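Long-range contacts in kinesin-like protein Nod (Drosophila melanogaster, PDB 3DCB), which is a kinesin-family motor protein, represented here by its ATP-hydrolysing, microtubule-binding motor domain, and is required for distributive segregation of non-exchange chromosomes in meiosis: residues Ile157-Glu162 with Asp289-Thr294; Arg219-Val224 with Val240-Ser245. All coordinates share one frame; numbering follows the deposited sequence.

Contact 1 (Ile157-Glu162 with Asp289-Thr294)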
loop_
_atom_site.group_PDB
_atom_site.type_symbol
_atom_site.label_atom_id
_atom_site.label_comp_id
_atom_site.label_asym_id
_atom_site.label_seq_id
_atom_site.Cartn_x
_atom_site.Cartn_y
_atom_site.Cartn_z
ATOM N N ILE A 157 -11.299 -1.301 -4.706
ATOM C CA ILE A 157 -12.233 -0.860 -3.683
ATOM C C ILE A 157 -11.856 0.510 -3.152
ATOM O O ILE A 157 -10.678 0.808 -2.975
ATOM C CB ILE A 157 -12.287 -1.841 -2.500
ATOM C CG1 ILE A 157 -12.980 -3.136 -2.907
ATOM C CG2 ILE A 157 -13.044 -1.209 -1.342
ATOM C CD1 ILE A 157 -12.891 -4.197 -1.833
ATOM N N GLU A 158 -12.862 1.347 -2.930
ATOM C CA GLU A 158 -12.639 2.683 -2.390
ATOM C C GLU A 158 -13.329 2.781 -1.030
ATOM O O GLU A 158 -14.408 2.227 -0.827
ATOM C CB GLU A 158 -13.197 3.758 -3.333
ATOM C CG GLU A 158 -13.400 5.124 -2.669
ATOM C CD GLU A 158 -14.075 6.156 -3.583
ATOM O OE1 GLU A 158 -15.072 5.801 -4.257
ATOM O OE2 GLU A 158 -13.609 7.325 -3.608
ATOM N N ILE A 159 -12.678 3.452 -0.089
ATOM C CA ILE A 159 -13.240 3.634 1.237
ATOM C C ILE A 159 -13.452 5.126 1.442
ATOM O O ILE A 159 -12.495 5.896 1.441
ATOM C CB ILE A 159 -12.304 3.084 2.322
ATOM C CG1 ILE A 159 -12.327 1.558 2.293
ATOM C CG2 ILE A 159 -12.750 3.579 3.696
ATOM C CD1 ILE A 159 -11.325 0.924 3.235
ATOM N N TYR A 160 -14.714 5.517 1.596
ATOM C CA TYR A 160 -15.088 6.918 1.784
ATOM C C TYR A 160 -16.014 7.038 2.978
ATOM O O TYR A 160 -17.111 6.490 2.963
ATOM C CB TYR A 160 -15.794 7.439 0.532
ATOM C CG TYR A 160 -16.331 8.854 0.637
ATOM C CD1 TYR A 160 -15.513 9.911 1.043
ATOM C CD2 TYR A 160 -17.651 9.145 0.281
ATOM C CE1 TYR A 160 -15.998 11.223 1.085
ATOM C CE2 TYR A 160 -18.144 10.450 0.318
ATOM C CZ TYR A 160 -17.314 11.483 0.719
ATOM O OH TYR A 160 -17.787 12.772 0.739
ATOM N N ASN A 161 -15.582 7.755 4.012
ATOM C CA ASN A 161 -16.386 7.914 5.223
ATOM C C ASN A 161 -16.774 6.567 5.800
ATOM O O ASN A 161 -17.961 6.262 5.930
ATOM C CB ASN A 161 -17.661 8.713 4.943
ATOM C CG ASN A 161 -17.394 10.189 4.743
ATOM O OD1 ASN A 161 -16.892 10.869 5.635
ATOM N ND2 ASN A 161 -17.730 10.692 3.560
ATOM N N GLU A 162 -15.767 5.767 6.137
ATOM C CA GLU A 162 -15.981 4.443 6.704
ATOM C C GLU A 162 -17.020 3.601 5.981
ATOM O O GLU A 162 -17.845 2.943 6.608
ATOM C CB GLU A 162 -16.349 4.553 8.174
ATOM C CG GLU A 162 -15.155 4.708 9.090
ATOM C CD GLU A 162 -14.220 3.508 9.023
ATOM O OE1 GLU A 162 -14.654 2.389 9.388
ATOM O OE2 GLU A 162 -13.055 3.685 8.602
ATOM N N ASP A 289 -13.312 -3.551 13.597
ATOM C CA ASP A 289 -13.052 -2.215 14.126
ATOM C C ASP A 289 -12.996 -1.139 13.056
ATOM O O ASP A 289 -13.142 0.045 13.355
ATOM C CB ASP A 289 -11.763 -2.214 14.932
ATOM C CG ASP A 289 -11.927 -2.897 16.262
ATOM O OD1 ASP A 289 -12.712 -3.868 16.316
ATOM O OD2 ASP A 289 -11.276 -2.473 17.239
ATOM N N SER A 290 -12.795 -1.552 11.809
ATOM C CA SER A 290 -12.751 -0.606 10.703
ATOM C C SER A 290 -13.054 -1.339 9.419
ATOM O O SER A 290 -13.005 -2.572 9.373
ATOM C CB SER A 290 -11.374 0.055 10.594
ATOM O OG SER A 290 -10.433 -0.812 9.984
ATOM N N VAL A 291 -13.352 -0.585 8.370
ATOM C CA VAL A 291 -13.650 -1.196 7.085
ATOM C C VAL A 291 -12.364 -1.700 6.438
ATOM O O VAL A 291 -12.367 -2.741 5.771
ATOM C CB VAL A 291 -14.349 -0.203 6.141
ATOM C CG1 VAL A 291 -15.730 0.143 6.680
ATOM C CG2 VAL A 291 -13.524 1.065 6.018
ATOM N N LEU A 292 -11.259 -0.983 6.647
ATOM C CA LEU A 292 -9.986 -1.386 6.067
ATOM C C LEU A 292 -9.578 -2.783 6.506
ATOM O O LEU A 292 -9.273 -3.633 5.663
ATOM C CB LEU A 292 -8.878 -0.396 6.424
ATOM C CG LEU A 292 -7.514 -0.820 5.855
ATOM C CD1 LEU A 292 -7.604 -0.837 4.329
ATOM C CD2 LEU A 292 -6.415 0.125 6.323
ATOM N N THR A 293 -9.564 -3.025 7.817
ATOM C CA THR A 293 -9.207 -4.350 8.318
ATOM C C THR A 293 -10.308 -5.353 7.994
ATOM O O THR A 293 -10.080 -6.563 8.025
ATOM C CB THR A 293 -8.992 -4.369 9.841
ATOM O OG1 THR A 293 -10.140 -3.825 10.500
ATOM C CG2 THR A 293 -7.756 -3.552 10.232
ATOM N N THR A 294 -11.511 -4.858 7.711
ATOM C CA THR A 294 -12.610 -5.749 7.372
ATOM C C THR A 294 -12.392 -6.227 5.939
ATOM O O THR A 294 -12.485 -7.421 5.658
ATOM C CB THR A 294 -13.993 -5.025 7.500
ATOM O OG1 THR A 294 -14.250 -4.731 8.877
ATOM C CG2 THR A 294 -15.116 -5.883 6.955
#

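Contact 2 (Arg219-Val224 with Val240-Ser245). With ANP (phosphoaminophosphonic acid-adenylate ester), chain C.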
loop_
_atom_site.group_PDB
_atom_site.type_symbol
_atom_site.label_atom_id
_atom_site.label_comp_id
_atom_site.label_asym_id
_atom_site.label_seq_id
_atom_site.Cartn_x
_atom_site.Cartn_y
_atom_site.Cartn_z
ATOM N N ARG A 219 -11.996 13.322 0.437
ATOM C CA ARG A 219 -10.791 12.505 0.367
ATOM C C ARG A 219 -11.071 11.072 0.805
ATOM O O ARG A 219 -11.845 10.836 1.733
ATOM C CB ARG A 219 -9.681 13.111 1.231
ATOM C CG ARG A 219 -8.952 14.274 0.578
ATOM C CD ARG A 219 -7.531 13.891 0.200
ATOM N NE ARG A 219 -7.490 13.043 -0.988
ATOM C CZ ARG A 219 -6.664 12.013 -1.142
ATOM N NH1 ARG A 219 -6.695 11.296 -2.257
ATOM N NH2 ARG A 219 -5.805 11.699 -0.181
ATOM N N SER A 220 -10.437 10.118 0.131
ATOM C CA SER A 220 -10.869 8.726 0.185
ATOM C C SER A 220 -9.690 7.776 0.002
ATOM O O SER A 220 -8.666 8.145 -0.572
ATOM C CB SER A 220 -11.934 8.453 -0.879
ATOM O OG SER A 220 -11.343 8.234 -2.148
ATOM N N HIS A 221 -9.842 6.550 0.493
ATOM C CA HIS A 221 -8.785 5.557 0.409
ATOM C C HIS A 221 -9.094 4.556 -0.701
ATOM O O HIS A 221 -10.257 4.292 -1.004
ATOM C CB HIS A 221 -8.658 4.814 1.732
ATOM C CG HIS A 221 -8.566 5.711 2.925
ATOM N ND1 HIS A 221 -9.622 5.905 3.786
ATOM C CD2 HIS A 221 -7.546 6.457 3.409
ATOM C CE1 HIS A 221 -9.258 6.731 4.752
ATOM N NE2 HIS A 221 -8.002 7.078 4.546
ATOM N N ALA A 222 -8.044 3.995 -1.292
ATOM C CA ALA A 222 -8.207 3.043 -2.374
ATOM C C ALA A 222 -7.434 1.747 -2.169
ATOM O O ALA A 222 -6.337 1.733 -1.626
ATOM C CB ALA A 222 -7.791 3.687 -3.690
ATOM N N ILE A 223 -8.020 0.653 -2.628
ATOM C CA ILE A 223 -7.398 -0.639 -2.513
ATOM C C ILE A 223 -7.547 -1.371 -3.833
ATOM O O ILE A 223 -8.664 -1.659 -4.285
ATOM C CB ILE A 223 -8.062 -1.473 -1.413
ATOM C CG1 ILE A 223 -7.979 -0.725 -0.082
ATOM C CG2 ILE A 223 -7.361 -2.842 -1.283
ATOM C CD1 ILE A 223 -8.872 -1.292 0.986
ATOM N N VAL A 224 -6.417 -1.632 -4.475
ATOM C CA VAL A 224 -6.434 -2.376 -5.714
ATOM C C VAL A 224 -5.771 -3.691 -5.339
ATOM O O VAL A 224 -4.628 -3.722 -4.876
ATOM C CB VAL A 224 -5.641 -1.691 -6.852
ATOM C CG1 VAL A 224 -5.526 -2.636 -8.042
ATOM C CG2 VAL A 224 -6.363 -0.411 -7.296
ATOM N N VAL A 240 -2.544 -0.756 -1.041
ATOM C CA VAL A 240 -3.356 0.206 -0.299
ATOM C C VAL A 240 -2.830 1.626 -0.348
ATOM O O VAL A 240 -1.723 1.915 0.112
ATOM C CB VAL A 240 -3.489 -0.200 1.192
ATOM C CG1 VAL A 240 -4.479 0.717 1.892
ATOM C CG2 VAL A 240 -3.965 -1.653 1.294
ATOM N N ASP A 241 -3.646 2.519 -0.888
ATOM C CA ASP A 241 -3.287 3.920 -1.042
ATOM C C ASP A 241 -4.153 4.788 -0.126
ATOM O O ASP A 241 -5.244 5.231 -0.501
ATOM C CB ASP A 241 -3.497 4.314 -2.495
ATOM C CG ASP A 241 -2.881 5.656 -2.849
ATOM O OD1 ASP A 241 -3.198 6.151 -3.952
ATOM O OD2 ASP A 241 -2.093 6.205 -2.055
ATOM N N LEU A 242 -3.657 5.028 1.082
ATOM C CA LEU A 242 -4.350 5.882 2.039
ATOM C C LEU A 242 -4.196 7.356 1.676
ATOM O O LEU A 242 -3.112 7.804 1.305
ATOM C CB LEU A 242 -3.828 5.635 3.457
ATOM C CG LEU A 242 -4.695 4.748 4.353
ATOM C CD1 LEU A 242 -5.295 3.601 3.554
ATOM C CD2 LEU A 242 -3.889 4.222 5.530
ATOM N N ALA A 243 -5.290 8.103 1.782
ATOM C CA ALA A 243 -5.257 9.544 1.566
ATOM C C ALA A 243 -4.635 10.266 2.757
ATOM O O ALA A 243 -4.794 9.845 3.902
ATOM C CB ALA A 243 -6.658 10.073 1.296
ATOM N N GLY A 244 -3.924 11.355 2.478
ATOM C CA GLY A 244 -3.413 12.220 3.525
ATOM C C GLY A 244 -4.453 13.205 4.024
ATOM O O GLY A 244 -5.226 13.756 3.240
ATOM N N SER A 245 -4.471 13.425 5.334
ATOM C CA SER A 245 -5.471 14.286 5.952
ATOM C C SER A 245 -5.668 15.568 5.149
ATOM O O SER A 245 -4.722 16.095 4.564
ATOM C CB SER A 245 -5.074 14.622 7.391
ATOM O OG SER A 245 -4.613 13.470 8.076
HETATM P PG ANP C . -2.694 12.707 -0.999
HETATM O O1G ANP C . -2.279 12.105 0.272
HETATM O O2G ANP C . -3.648 13.948 -0.711
HETATM O O3G ANP C . -3.545 11.644 -1.839
HETATM P PB ANP C . -0.271 11.997 -2.297
HETATM O O1B ANP C . 0.339 11.558 -1.030
HETATM O O2B ANP C . -1.031 10.764 -2.990
HETATM N N3B ANP C . -1.371 13.249 -1.920
HETATM P PA ANP C . 0.887 12.086 -4.736
HETATM O O1A ANP C . 1.149 10.643 -4.689
HETATM O O2A ANP C . -0.527 12.366 -5.399
HETATM O O3A ANP C . 0.857 12.700 -3.218
HETATM O "O5'" ANP C . 2.044 12.813 -5.555
HETATM C "C5'" ANP C . 1.771 14.236 -5.588
HETATM C "C4'" ANP C . 2.687 14.899 -6.622
HETATM O "O4'" ANP C . 4.088 14.736 -6.240
HETATM C "C3'" ANP C . 2.482 14.211 -8.001
HETATM O "O3'" ANP C . 2.831 15.059 -9.076
HETATM C "C2'" ANP C . 3.699 13.216 -7.939
HETATM O "O2'" ANP C . 4.118 12.817 -9.248
HETATM C "C1'" ANP C . 4.800 14.120 -7.334
HETATM N N9 ANP C . 5.885 13.284 -6.814
HETATM C C8 ANP C . 5.954 12.704 -5.570
HETATM N N7 ANP C . 6.985 11.910 -5.491
HETATM C C5 ANP C . 7.752 12.065 -6.599
HETATM C C6 ANP C . 8.951 11.499 -7.080
HETATM N N6 ANP C . 9.696 10.669 -6.275
HETATM N N1 ANP C . 9.356 11.779 -8.345
HETATM C C2 ANP C . 8.700 12.679 -9.096
HETATM N N3 ANP C . 7.551 13.225 -8.693
HETATM C C4 ANP C . 7.026 12.917 -7.494
HETATM O O HOH W 1 -5.808 7.316 -2.056
#

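Contact 1 (Ile157-Glu162 with Asp289-Thr294)
V291 wedges its CG2 methyl between the methyls of I159 and the carboxylate of E162. This CG2 meets the I159 branch methyl CG2 at 3.5 Å and lies just as close to I159 CD1, the isoleucine and valine lying alongside one another and running opposite ways. V291 CG1 meets E162 O, at 3.5 Å, and E162 OE1. With CG beside the backbone N (chi1 -82°), the E162 chain folds at chi2 (-62°), bringing OE1 to 3.4 Å from V291 N, a weak hydrogen bond close to the start of the short helix. OE2 rests against V291 CG2. Further along, I159 CD1 passes over the helix backbone, 3.9 Å from L292 CA. The approach to the helix is steadied from within, because S290 OG donates to T293 OG1 at 3.1 Å. These residues belong to the kinesin YRDSxLT sequence (Y287 to T293), on the side that in kinesins generally faces the microtubule. In a wider shell, D289 forms a salt bridge with K273, L292 packs on I271 and I223, and V291 touches P164. The short helix is thus placed beside the end of strand 151-159, with helix 266-277 and strands 221-229 and 164-166 around it.

Contact 2 (Arg219-Val224 with Val240-Ser245)
R219-V224 and V240-S245 bring together the two nucleotide-sensing elements of the kinesin motor domain, the end of switch I (SSRSH) and the start of switch II (DLAGSE), beside the terminal phosphate of the ATP analogue ANP. They comprise the open end of hairpin 221-229/234-241 and the switch residues running on from it. I223 and V240 form a non-hydrogen-bonded pair, and their side chains share a face of the sheet, I223 CG1 to V240 CG1 at 4.3 Å. A222 and D241 form the next, hydrogen-bonded pair: D241 N donates to A222 O (2.9 Å, N-H...O 174°), and A222 N donates back to D241 O at 3.2 Å.

Beyond this pair the hairpin runs into the switch loops. H221, its CG beside the backbone N (chi1 -50°), turns the ring obliquely onto switch II, with CD2 3.5 Å from L242 CG and 3.2 Å from A243 N. Replacing this histidine with alanine would probably leave L242 CG and CD1 without the ring packed against them. R219 bends at chi2 and chi3, and its guanidinium is modelled beside the phosphate, though its exact position is doubtful because NH2 overlaps A243. The arginine also packs on E246, as in the switch I/switch II pair of kinesins. From switch II, G244 N donates to O1G of ANP at 2.9 Å, the contact expected of the glycine in the DxxG motif that senses the gamma-phosphate. The D241 carboxylate instead reaches the P-loop, where OD1 bonds to S109 OG. On the backbone side, a water 2.7 Å from D241 O also lies near S220 O, at a long and weak distance.

The two contacts lie about 10 Å apart, centre to centre, and both reach the same mixed sheet of the motor domain. Strands 151-159 and 221-229 are neighbours in it, and probable backbone hydrogen bonds join I157 O to I223 N and H221 O to I159 N. L292 adds a direct side-chain touch, its CD1 meeting I223 CD1. Along the chain both segments of contact 2 fall between the two segments of contact 1. Contact 2 faces the nucleotide, whereas contact 1 involves a short helix outside the sheet. The adjacent strands join the nucleotide side to the side that in kinesins generally meets the microtubule, consistent with communication between them.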